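NigD-like protein (PDB 3K6O) is of unknown function but belongs to the NigD-like family, joining an OB domain to a C-terminal beta sandwich, and is probably exported as a lipoprotein. Local coordinates at residues K109-S114 and Y201-P206; D115-V120 and M169-L174; G148-E153 and K185-L190; M104-K109 and V189-V194. All coordinates share one frame; numbering follows the deposited sequence.

Overall arrangement
From the N terminus the chain first builds the OB domain, and strand 75-93 then carries it into the beta sandwich, where all four contacts lie. Residues 104-109 meet 189-194 and close the loop of contact 4; the chain then turns a corner at Lys109, which contact 1 shares, and 109-114 faces 201-206 across the sandwich. These two loops cross. Contact 2, pairing 115-120 with 169-174, is nested inside both. Contact 3, pairing 148-153 with 185-190, crosses contact 2, nests inside contact 1 and overlaps contact 4 at Val189 and Leu190. Contacts 2 and 3 join strands edge to edge, contact 1 packs strand against strand, and contact 4 makes one bridge just after strand 186-191 and before 107-113.

Contact 1 (K109-S114 and Y201-P206)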
# COMPACT_ATOMS: atom_id res chain seq x y z
N LYS A 109 5.02 -3.08 -10.53
CA LYS A 109 5.58 -4.39 -10.19
C LYS A 109 4.61 -5.23 -9.34
O LYS A 109 4.53 -6.42 -9.52
CB LYS A 109 6.93 -4.23 -9.46
CG LYS A 109 8.07 -3.77 -10.36
CD LYS A 109 9.43 -4.24 -9.86
CE LYS A 109 10.47 -4.20 -10.97
NZ LYS A 109 11.86 -4.45 -10.48
N ASP A 110 3.89 -4.62 -8.41
CA ASP A 110 2.83 -5.32 -7.67
C ASP A 110 1.67 -4.38 -7.38
O ASP A 110 1.88 -3.21 -7.13
CB ASP A 110 3.35 -5.87 -6.34
CG ASP A 110 4.34 -6.97 -6.51
OD1 ASP A 110 3.90 -8.10 -6.75
OD2 ASP A 110 5.54 -6.70 -6.42
N MSE A 111 0.45 -4.90 -7.43
CA MSE A 111 -0.68 -4.17 -6.89
C MSE A 111 -1.69 -5.11 -6.29
O MSE A 111 -2.10 -6.06 -6.94
CB MSE A 111 -1.36 -3.31 -7.95
CG MSE A 111 -2.63 -2.54 -7.38
SE MSE A 111 -3.65 -1.82 -8.92
CE MSE A 111 -2.28 -0.66 -9.46
N TRP A 112 -2.13 -4.82 -5.07
CA TRP A 112 -3.17 -5.62 -4.44
C TRP A 112 -3.87 -4.81 -3.36
O TRP A 112 -3.25 -3.99 -2.69
CB TRP A 112 -2.59 -6.91 -3.85
CG TRP A 112 -1.87 -6.75 -2.54
CD1 TRP A 112 -2.33 -7.07 -1.33
CD2 TRP A 112 -0.54 -6.24 -2.35
NE1 TRP A 112 -1.38 -6.83 -0.37
CE2 TRP A 112 -0.27 -6.30 -0.97
CE3 TRP A 112 0.45 -5.75 -3.20
CZ2 TRP A 112 0.94 -5.86 -0.42
CZ3 TRP A 112 1.67 -5.33 -2.65
CH2 TRP A 112 1.90 -5.40 -1.27
N PRO A 113 -5.18 -5.04 -3.20
CA PRO A 113 -5.89 -4.46 -2.07
C PRO A 113 -5.78 -5.33 -0.84
O PRO A 113 -5.68 -6.54 -0.95
CB PRO A 113 -7.34 -4.43 -2.55
CG PRO A 113 -7.46 -5.64 -3.44
CD PRO A 113 -6.07 -5.83 -4.07
N SER A 114 -5.83 -4.68 0.31
CA SER A 114 -6.05 -5.31 1.58
C SER A 114 -7.32 -4.66 2.17
O SER A 114 -7.94 -3.82 1.52
CB SER A 114 -4.86 -5.00 2.49
OG SER A 114 -4.75 -3.59 2.66
N TYR A 201 -6.97 -3.27 -13.70
CA TYR A 201 -6.79 -4.31 -12.71
C TYR A 201 -8.16 -4.50 -12.04
O TYR A 201 -8.80 -3.50 -11.70
CB TYR A 201 -5.75 -3.90 -11.67
CG TYR A 201 -4.33 -3.94 -12.16
CD1 TYR A 201 -3.88 -3.07 -13.17
CD2 TYR A 201 -3.40 -4.84 -11.61
CE1 TYR A 201 -2.57 -3.11 -13.61
CE2 TYR A 201 -2.07 -4.87 -12.04
CZ TYR A 201 -1.68 -4.00 -13.05
OH TYR A 201 -0.40 -4.02 -13.48
N ILE A 202 -8.61 -5.74 -11.90
CA ILE A 202 -9.91 -6.06 -11.30
C ILE A 202 -9.63 -6.92 -10.05
O ILE A 202 -8.93 -7.93 -10.14
CB ILE A 202 -10.83 -6.86 -12.28
CG1 ILE A 202 -11.07 -6.03 -13.55
CG2 ILE A 202 -12.15 -7.19 -11.62
CD1 ILE A 202 -11.65 -6.81 -14.80
N PHE A 203 -10.14 -6.50 -8.91
CA PHE A 203 -10.08 -7.32 -7.70
C PHE A 203 -11.49 -7.48 -7.13
O PHE A 203 -12.12 -6.50 -6.77
CB PHE A 203 -9.21 -6.66 -6.64
CG PHE A 203 -7.83 -6.33 -7.11
CD1 PHE A 203 -6.82 -7.29 -7.11
CD2 PHE A 203 -7.53 -5.05 -7.58
CE1 PHE A 203 -5.52 -6.99 -7.55
CE2 PHE A 203 -6.22 -4.74 -8.01
CZ PHE A 203 -5.23 -5.71 -8.00
N SER A 204 -11.97 -8.72 -7.01
CA SER A 204 -13.28 -8.94 -6.43
C SER A 204 -13.22 -8.87 -4.91
O SER A 204 -12.17 -9.11 -4.31
CB SER A 204 -13.85 -10.30 -6.86
OG SER A 204 -13.03 -11.33 -6.37
N TYR A 205 -14.34 -8.47 -4.31
CA TYR A 205 -14.51 -8.49 -2.86
C TYR A 205 -15.49 -9.62 -2.59
O TYR A 205 -16.39 -9.82 -3.40
CB TYR A 205 -15.13 -7.18 -2.38
CG TYR A 205 -14.24 -5.97 -2.45
CD1 TYR A 205 -12.88 -6.08 -2.66
CD2 TYR A 205 -14.77 -4.71 -2.25
CE1 TYR A 205 -12.07 -4.95 -2.68
CE2 TYR A 205 -13.97 -3.59 -2.27
CZ TYR A 205 -12.63 -3.70 -2.47
OH TYR A 205 -11.84 -2.57 -2.42
N PRO A 206 -15.33 -10.35 -1.46
CA PRO A 206 -14.35 -10.17 -0.38
C PRO A 206 -12.95 -10.65 -0.76
O PRO A 206 -12.78 -11.44 -1.71
CB PRO A 206 -14.90 -11.05 0.74
CG PRO A 206 -15.62 -12.13 0.00
CD PRO A 206 -16.24 -11.48 -1.20
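Pro113 lies on one face of the Phe203 ring, and the selenium of Met111, modelled as selenomethionine, sits in the plane at its edge. Pro113 CD stands over the middle of that face, 3.5 Å from the centroid of the Phe203 ring, a close CH-pi contact, while Pro113 CG reaches back to Phe203 CB at 3.8 Å. At the rim, Met111 SE comes to 4.0 Å from Phe203 CE2. The same selenium lies over a face of the Tyr201 ring, 4.3 Å from its centroid and nearest Tyr201 CG, so it takes part in two Met-aromatic contacts, one over a face and one at an edge. A chi1 of 178° sets Met111 CG anti to the backbone N, 4.1 Å from Phe203 CZ, and the side chain crosses that of Phe203 at about a right angle. Met111 O also approaches Phe203 CZ obliquely, at 3.3 Å. An alanine in place of Phe203 would probably leave Pro113 CD without its aromatic face and open a gap beside the selenium, with only the Tyr201 ring of this contact still against it.

Strands 110-113 and 201-204 run 8.4 Å apart at their closest, inclined by 31°; they are not hydrogen-bonded to each other and meet mainly through side chains, as the two layers of a beta sandwich do. Strand 201-204 hydrogen-bonds to strand 186-191, whose Val189 and Val191 also touch Met111; strand 110-113 pairs with 117-125, which adds Leu118 and Val120 to the same interior. Trp112 points away from this contact and packs on Phe215 and Pro213.

Contact 2 (D115-V120 and M169-L174); sequences DDYLNV and MVSFKL
Leu118 and Phe172 exchange two backbone hydrogen bonds, and Val120 and Val170 do the same two residues further on, so this part of the contact is tightly knit. All four side chains turn to one face, toward the interior of the sandwich. Val120 CG2 comes edge-on to the Phe172 ring, 3.8 Å from Phe172 CE2, and Val120 CB lies 4.0 Å from Val170 CG1. Leu174 extends the row, its CD2 4.1 Å from Leu118 CB.

The other face carries Tyr117, Asn119, Ser171 and Lys173. Ser171 OG donates to Asn119 OD1 at 2.8 Å, close to the plane of the amide carbonyl. Arg58, from the OB part of the chain, binds both groups: NH2 goes to Asn119 OD1 and NE to Ser171 OG, which gives these buried polar atoms a second partner each.

Packing is looser where Asp116 and Lys173 come partly into solvent. Lys173 lies side by side with Tyr117, its CG 3.7 Å from Tyr117 CE1, and then bends at both chi3 and chi4. Lys173 NZ ends 5.4 Å from Asp116 OD2, too far for a salt bridge, though the opposite charges would probably still attract.

With alternating hydrogen-bonded and non-hydrogen-bonded pairs at 162°, this is a regular antiparallel strand pair of the C-terminal beta sandwich, greasy inside and polar toward the OB domain.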
# COMPACT_ATOMS: atom_id res chain seq x y z
N ASP A 115 -7.65 -5.00 3.41
CA ASP A 115 -8.88 -4.48 4.02
C ASP A 115 -8.90 -2.97 4.01
O ASP A 115 -9.97 -2.40 3.87
CB ASP A 115 -9.08 -4.99 5.47
CG ASP A 115 -10.56 -4.85 5.98
OD1 ASP A 115 -11.50 -5.27 5.26
OD2 ASP A 115 -10.76 -4.31 7.11
N ASP A 116 -7.75 -2.32 4.21
CA ASP A 116 -7.73 -0.88 4.39
C ASP A 116 -7.03 -0.13 3.28
O ASP A 116 -7.22 1.08 3.19
CB ASP A 116 -7.06 -0.43 5.70
CG ASP A 116 -7.76 -0.94 6.94
OD1 ASP A 116 -9.01 -1.04 6.99
OD2 ASP A 116 -7.02 -1.21 7.90
N TYR A 117 -6.24 -0.82 2.45
CA TYR A 117 -5.37 -0.12 1.48
C TYR A 117 -5.31 -0.73 0.12
O TYR A 117 -5.46 -1.91 -0.03
CB TYR A 117 -3.92 -0.05 1.97
CG TYR A 117 -3.71 0.43 3.39
CD1 TYR A 117 -3.57 1.78 3.68
CD2 TYR A 117 -3.65 -0.48 4.43
CE1 TYR A 117 -3.37 2.24 4.99
CE2 TYR A 117 -3.43 -0.04 5.76
CZ TYR A 117 -3.29 1.32 6.03
OH TYR A 117 -3.05 1.76 7.32
N LEU A 118 -5.07 0.11 -0.88
CA LEU A 118 -4.52 -0.36 -2.14
C LEU A 118 -2.99 -0.22 -2.06
O LEU A 118 -2.45 0.88 -1.91
CB LEU A 118 -5.08 0.42 -3.31
CG LEU A 118 -4.66 -0.16 -4.66
CD1 LEU A 118 -5.37 -1.49 -4.95
CD2 LEU A 118 -4.89 0.81 -5.78
N ASN A 119 -2.32 -1.35 -2.17
CA ASN A 119 -0.87 -1.48 -2.04
C ASN A 119 -0.25 -1.59 -3.40
O ASN A 119 -0.61 -2.47 -4.19
CB ASN A 119 -0.55 -2.70 -1.20
CG ASN A 119 -1.21 -2.63 0.17
OD1 ASN A 119 -0.91 -1.73 0.98
ND2 ASN A 119 -2.17 -3.54 0.42
N VAL A 120 0.69 -0.71 -3.67
CA VAL A 120 1.36 -0.68 -4.96
C VAL A 120 2.89 -0.66 -4.80
O VAL A 120 3.44 0.16 -4.09
CB VAL A 120 0.90 0.54 -5.75
CG1 VAL A 120 1.41 0.44 -7.24
CG2 VAL A 120 -0.63 0.66 -5.70
N MSE A 169 7.17 1.92 -2.91
CA MSE A 169 5.97 1.32 -2.39
C MSE A 169 5.13 2.43 -1.82
O MSE A 169 5.66 3.37 -1.24
CB MSE A 169 6.30 0.36 -1.27
CG MSE A 169 5.09 -0.35 -0.76
SE MSE A 169 4.77 -2.03 -1.67
CE MSE A 169 6.37 -2.78 -0.79
N VAL A 170 3.81 2.31 -1.99
CA VAL A 170 2.85 3.22 -1.41
C VAL A 170 1.57 2.45 -1.07
O VAL A 170 1.23 1.44 -1.75
CB VAL A 170 2.54 4.37 -2.39
CG1 VAL A 170 1.99 3.78 -3.65
CG2 VAL A 170 1.52 5.34 -1.82
N SER A 171 0.89 2.91 -0.03
CA SER A 171 -0.39 2.37 0.38
C SER A 171 -1.40 3.50 0.34
O SER A 171 -1.17 4.52 0.97
CB SER A 171 -0.34 1.81 1.79
OG SER A 171 0.34 0.58 1.81
N PHE A 172 -2.48 3.32 -0.44
CA PHE A 172 -3.56 4.28 -0.52
C PHE A 172 -4.67 3.84 0.38
O PHE A 172 -5.13 2.75 0.25
CB PHE A 172 -4.08 4.32 -1.94
CG PHE A 172 -3.03 4.77 -2.94
CD1 PHE A 172 -2.77 6.11 -3.11
CD2 PHE A 172 -2.32 3.85 -3.70
CE1 PHE A 172 -1.83 6.54 -4.00
CE2 PHE A 172 -1.36 4.26 -4.62
CZ PHE A 172 -1.11 5.62 -4.76
N LYS A 173 -5.11 4.69 1.29
CA LYS A 173 -6.27 4.38 2.10
C LYS A 173 -7.53 4.31 1.26
O LYS A 173 -7.89 5.28 0.58
CB LYS A 173 -6.46 5.41 3.23
CG LYS A 173 -5.53 5.19 4.41
CD LYS A 173 -5.91 6.05 5.63
CE LYS A 173 -7.14 5.47 6.39
NZ LYS A 173 -6.95 4.01 6.69
N LEU A 174 -8.22 3.18 1.34
CA LEU A 174 -9.40 2.94 0.49
C LEU A 174 -10.68 3.64 0.98
O LEU A 174 -11.53 4.08 0.18
CB LEU A 174 -9.62 1.46 0.30
CG LEU A 174 -8.67 0.80 -0.74
CD1 LEU A 174 -8.77 -0.74 -0.73
CD2 LEU A 174 -8.90 1.33 -2.17

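Contact 3 (G148-E153 and K185-L190); sequences GYAHLE and KGIKVL
Lys185 N donates to Gly148 O at 2.7 Å, and Lys185 CB lies over one face of the Tyr149 ring, 4.2 Å from its centroid. Gly186 passes beneath the same face; a CB here would run into Tyr149 CE2. Its carbonyl accepts the N-H of Ala150. Ile187 turns to the buried side, where its CD1 meets Leu152 CD1 at 3.5 Å. Lys188 covers the opposite face of Tyr149: CE stands 4.0 Å from the ring centroid and NZ 4.8 Å, a cation-pi contact, while Lys188 CD runs alongside His151, 3.6 Å from CE1. Asp147 binds both Lys188 NZ and His151 NE2. Val189 follows Ile187 to the buried side, and Leu190 CD1 packs on the carboxylate end of Glu153, whose OE1 forms a salt bridge with Arg155 and OE2 a hydrogen bond with Asn139.

An alanine at Tyr149 would probably leave the Lys188 ammonium without its aromatic face, held chiefly by Asp147, and open a gap between the two lysine chains.

Side chains alternate along the parallel strands: Ala150, Leu152, Ile187 and Val189 face the core, the polar residues the other side, where the lysine charge is likely to be balanced by aspartate and eased by the tyrosine ring.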
# COMPACT_ATOMS: atom_id res chain seq x y z
N GLY A 148 -21.71 -2.27 -9.62
CA GLY A 148 -21.40 -2.63 -8.22
C GLY A 148 -19.93 -2.68 -7.81
O GLY A 148 -19.63 -3.10 -6.69
N TYR A 149 -19.03 -2.28 -8.70
CA TYR A 149 -17.60 -2.20 -8.41
C TYR A 149 -17.23 -0.75 -8.15
O TYR A 149 -17.79 0.14 -8.76
CB TYR A 149 -16.76 -2.70 -9.58
CG TYR A 149 -16.56 -4.20 -9.65
CD1 TYR A 149 -17.58 -5.03 -10.06
CD2 TYR A 149 -15.35 -4.78 -9.32
CE1 TYR A 149 -17.39 -6.41 -10.13
CE2 TYR A 149 -15.16 -6.12 -9.37
CZ TYR A 149 -16.17 -6.95 -9.76
OH TYR A 149 -15.96 -8.30 -9.80
N ALA A 150 -16.23 -0.54 -7.30
CA ALA A 150 -15.57 0.74 -7.16
C ALA A 150 -14.69 0.93 -8.39
O ALA A 150 -13.97 0.03 -8.76
CB ALA A 150 -14.70 0.74 -5.90
N HIS A 151 -14.72 2.13 -8.98
CA HIS A 151 -13.84 2.49 -10.07
C HIS A 151 -12.89 3.66 -9.71
O HIS A 151 -13.33 4.79 -9.45
CB HIS A 151 -14.68 2.86 -11.29
CG HIS A 151 -15.58 1.76 -11.75
ND1 HIS A 151 -15.29 0.97 -12.84
CD2 HIS A 151 -16.76 1.31 -11.26
CE1 HIS A 151 -16.26 0.09 -13.02
NE2 HIS A 151 -17.16 0.28 -12.07
N LEU A 152 -11.60 3.35 -9.68
CA LEU A 152 -10.51 4.27 -9.32
C LEU A 152 -9.45 4.25 -10.41
O LEU A 152 -9.36 3.28 -11.23
CB LEU A 152 -9.87 3.85 -7.98
CG LEU A 152 -10.81 3.81 -6.80
CD1 LEU A 152 -10.13 3.22 -5.53
CD2 LEU A 152 -11.49 5.16 -6.52
N GLU A 153 -8.60 5.28 -10.42
CA GLU A 153 -7.52 5.30 -11.40
C GLU A 153 -6.23 5.67 -10.74
O GLU A 153 -6.19 6.53 -9.87
CB GLU A 153 -7.83 6.27 -12.56
CG GLU A 153 -9.25 6.17 -13.13
CD GLU A 153 -9.46 7.08 -14.36
OE1 GLU A 153 -8.47 7.74 -14.78
OE2 GLU A 153 -10.62 7.14 -14.87
N LYS A 185 -18.94 -5.01 -4.89
CA LYS A 185 -18.58 -6.31 -5.44
C LYS A 185 -17.06 -6.45 -5.63
O LYS A 185 -16.56 -7.58 -5.81
CB LYS A 185 -19.25 -6.48 -6.81
CG LYS A 185 -20.75 -6.72 -6.78
CD LYS A 185 -21.25 -7.01 -8.23
CE LYS A 185 -22.78 -7.23 -8.30
NZ LYS A 185 -23.23 -8.04 -9.52
N GLY A 186 -16.36 -5.32 -5.62
CA GLY A 186 -14.90 -5.30 -5.81
C GLY A 186 -14.41 -3.94 -6.28
O GLY A 186 -15.14 -2.97 -6.22
N ILE A 187 -13.18 -3.88 -6.74
CA ILE A 187 -12.58 -2.64 -7.15
C ILE A 187 -11.89 -2.83 -8.48
O ILE A 187 -11.30 -3.87 -8.74
CB ILE A 187 -11.63 -2.11 -6.07
CG1 ILE A 187 -11.05 -0.77 -6.42
CG2 ILE A 187 -10.41 -3.04 -5.83
CD1 ILE A 187 -10.14 -0.31 -5.24
N LYS A 188 -12.00 -1.82 -9.33
CA LYS A 188 -11.34 -1.78 -10.64
C LYS A 188 -10.42 -0.57 -10.67
O LYS A 188 -10.84 0.54 -10.32
CB LYS A 188 -12.38 -1.68 -11.73
CG LYS A 188 -13.31 -2.89 -11.81
CD LYS A 188 -14.21 -2.87 -13.05
CE LYS A 188 -15.05 -4.18 -13.17
NZ LYS A 188 -16.02 -4.14 -14.33
N VAL A 189 -9.16 -0.80 -11.03
CA VAL A 189 -8.15 0.23 -11.02
C VAL A 189 -7.49 0.40 -12.41
O VAL A 189 -6.88 -0.53 -12.93
CB VAL A 189 -7.04 -0.06 -9.99
CG1 VAL A 189 -5.97 1.08 -9.99
CG2 VAL A 189 -7.66 -0.25 -8.58
N LEU A 190 -7.65 1.58 -13.00
CA LEU A 190 -7.10 1.87 -14.32
C LEU A 190 -5.65 2.33 -14.21
O LEU A 190 -5.32 3.20 -13.38
CB LEU A 190 -7.91 2.95 -15.06
CG LEU A 190 -9.17 2.52 -15.82
CD1 LEU A 190 -10.04 3.73 -16.16
CD2 LEU A 190 -8.84 1.73 -17.13

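Contact 4 (M104-K109 and V189-V194); sequences MKVQIK and VLVNPV
Lys105 reaches past Asn192 at a slant, beside a single beta bridge between Val106 and Pro193 that joins two loop segments of the C-terminal beta sandwich. The touching parts run nearly perpendicular, 93° apart, so the pairing goes no further. The lysine chain is extended until its last torsion, where chi4 of -60° turns NZ to its acceptors on the other segment. There Lys105 NZ donates to Asn192 OD1 at 2.8 Å and to Pro193 O at 3.2 Å; Gly196 O is a third acceptor, so three carbonyl oxygens grip the ammonium. The amide of Asn192 is held at both ends, OD1 by the lysine and ND2 by Asn103 O, which should fix the rotation of the group.

On the apolar side Val191 points toward segment 104-109. Its side chain stands at about a right angle to that of Val106 and slants across that of Ile108, with Val191 CG1 3.9 Å from Ile108 CG1. Phe122 and Tyr201 continue this greasy patch.

Val194 meets the backbone instead: CG1 lies against the peptide between Val106 and Gln107, 3.3 Å from Gln107 N, while CG2 touches Gln107 CB. The bridge itself consists of Val106 N to Asn192 O and Val194 N to Val106 O at 3.1 Å, the latter donor standing 62° out of the plane of the Val106 carbonyl.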
# COMPACT_ATOMS: atom_id res chain seq x y z
N MSE A 104 0.85 9.83 -16.99
CA MSE A 104 2.03 9.32 -17.64
C MSE A 104 2.25 7.83 -17.40
O MSE A 104 1.77 7.25 -16.41
CB MSE A 104 3.22 10.12 -17.14
CG MSE A 104 3.14 11.62 -17.51
SE MSE A 104 4.73 12.51 -16.92
CE MSE A 104 5.88 12.10 -18.49
N LYS A 105 2.93 7.18 -18.33
CA LYS A 105 3.15 5.76 -18.26
C LYS A 105 4.01 5.42 -17.03
O LYS A 105 5.01 6.08 -16.76
CB LYS A 105 3.81 5.25 -19.55
CG LYS A 105 2.88 5.35 -20.78
CD LYS A 105 3.35 4.51 -21.97
CE LYS A 105 2.23 4.38 -23.07
NZ LYS A 105 0.96 3.70 -22.55
N VAL A 106 3.60 4.37 -16.31
CA VAL A 106 4.29 3.91 -15.11
C VAL A 106 4.42 2.38 -15.16
O VAL A 106 3.56 1.69 -15.72
CB VAL A 106 3.53 4.32 -13.83
CG1 VAL A 106 2.12 3.65 -13.76
CG2 VAL A 106 4.33 3.95 -12.56
N GLN A 107 5.51 1.87 -14.59
CA GLN A 107 5.75 0.42 -14.47
C GLN A 107 5.30 -0.07 -13.12
O GLN A 107 5.86 0.31 -12.10
CB GLN A 107 7.24 0.12 -14.66
CG GLN A 107 7.59 -1.37 -14.57
CD GLN A 107 9.07 -1.65 -14.82
OE1 GLN A 107 9.86 -0.75 -15.10
NE2 GLN A 107 9.45 -2.93 -14.71
N ILE A 108 4.25 -0.90 -13.10
CA ILE A 108 3.75 -1.50 -11.89
C ILE A 108 4.39 -2.86 -11.68
O ILE A 108 4.34 -3.70 -12.56
CB ILE A 108 2.23 -1.71 -11.92
CG1 ILE A 108 1.47 -0.38 -12.10
CG2 ILE A 108 1.75 -2.40 -10.60
CD1 ILE A 108 1.87 0.71 -11.09
N LYS A 109 5.02 -3.08 -10.53
CA LYS A 109 5.58 -4.39 -10.19
C LYS A 109 4.61 -5.23 -9.34
O LYS A 109 4.53 -6.42 -9.52
CB LYS A 109 6.93 -4.23 -9.46
CG LYS A 109 8.07 -3.77 -10.36
CD LYS A 109 9.43 -4.24 -9.86
CE LYS A 109 10.47 -4.20 -10.97
NZ LYS A 109 11.86 -4.45 -10.48
N VAL A 189 -9.16 -0.80 -11.03
CA VAL A 189 -8.15 0.23 -11.02
C VAL A 189 -7.49 0.40 -12.41
O VAL A 189 -6.88 -0.53 -12.93
CB VAL A 189 -7.04 -0.06 -9.99
CG1 VAL A 189 -5.97 1.08 -9.99
CG2 VAL A 189 -7.66 -0.25 -8.58
N LEU A 190 -7.65 1.58 -13.00
CA LEU A 190 -7.10 1.87 -14.32
C LEU A 190 -5.65 2.33 -14.21
O LEU A 190 -5.32 3.20 -13.38
CB LEU A 190 -7.91 2.95 -15.06
CG LEU A 190 -9.17 2.52 -15.82
CD1 LEU A 190 -10.04 3.73 -16.16
CD2 LEU A 190 -8.84 1.73 -17.13
N VAL A 191 -4.82 1.79 -15.09
CA VAL A 191 -3.40 2.07 -15.12
C VAL A 191 -2.95 2.33 -16.54
O VAL A 191 -3.36 1.61 -17.49
CB VAL A 191 -2.59 0.89 -14.54
CG1 VAL A 191 -1.04 1.07 -14.74
CG2 VAL A 191 -2.96 0.71 -13.07
N ASN A 192 -2.08 3.33 -16.69
CA ASN A 192 -1.43 3.59 -17.95
C ASN A 192 -0.02 2.99 -17.85
O ASN A 192 0.85 3.56 -17.18
CB ASN A 192 -1.41 5.09 -18.20
CG ASN A 192 -0.94 5.43 -19.61
OD1 ASN A 192 -0.77 4.57 -20.46
ND2 ASN A 192 -0.71 6.71 -19.83
N PRO A 193 0.19 1.83 -18.47
CA PRO A 193 1.42 1.07 -18.24
C PRO A 193 2.55 1.43 -19.19
O PRO A 193 2.27 1.78 -20.31
CB PRO A 193 0.96 -0.37 -18.46
CG PRO A 193 -0.08 -0.23 -19.55
CD PRO A 193 -0.73 1.12 -19.38
N VAL A 194 3.80 1.31 -18.77
CA VAL A 194 4.95 1.59 -19.65
C VAL A 194 5.04 0.71 -20.89
O VAL A 194 5.31 1.20 -22.00
CB VAL A 194 6.34 1.52 -18.94
CG1 VAL A 194 6.39 2.45 -17.74
CG2 VAL A 194 6.69 0.10 -18.54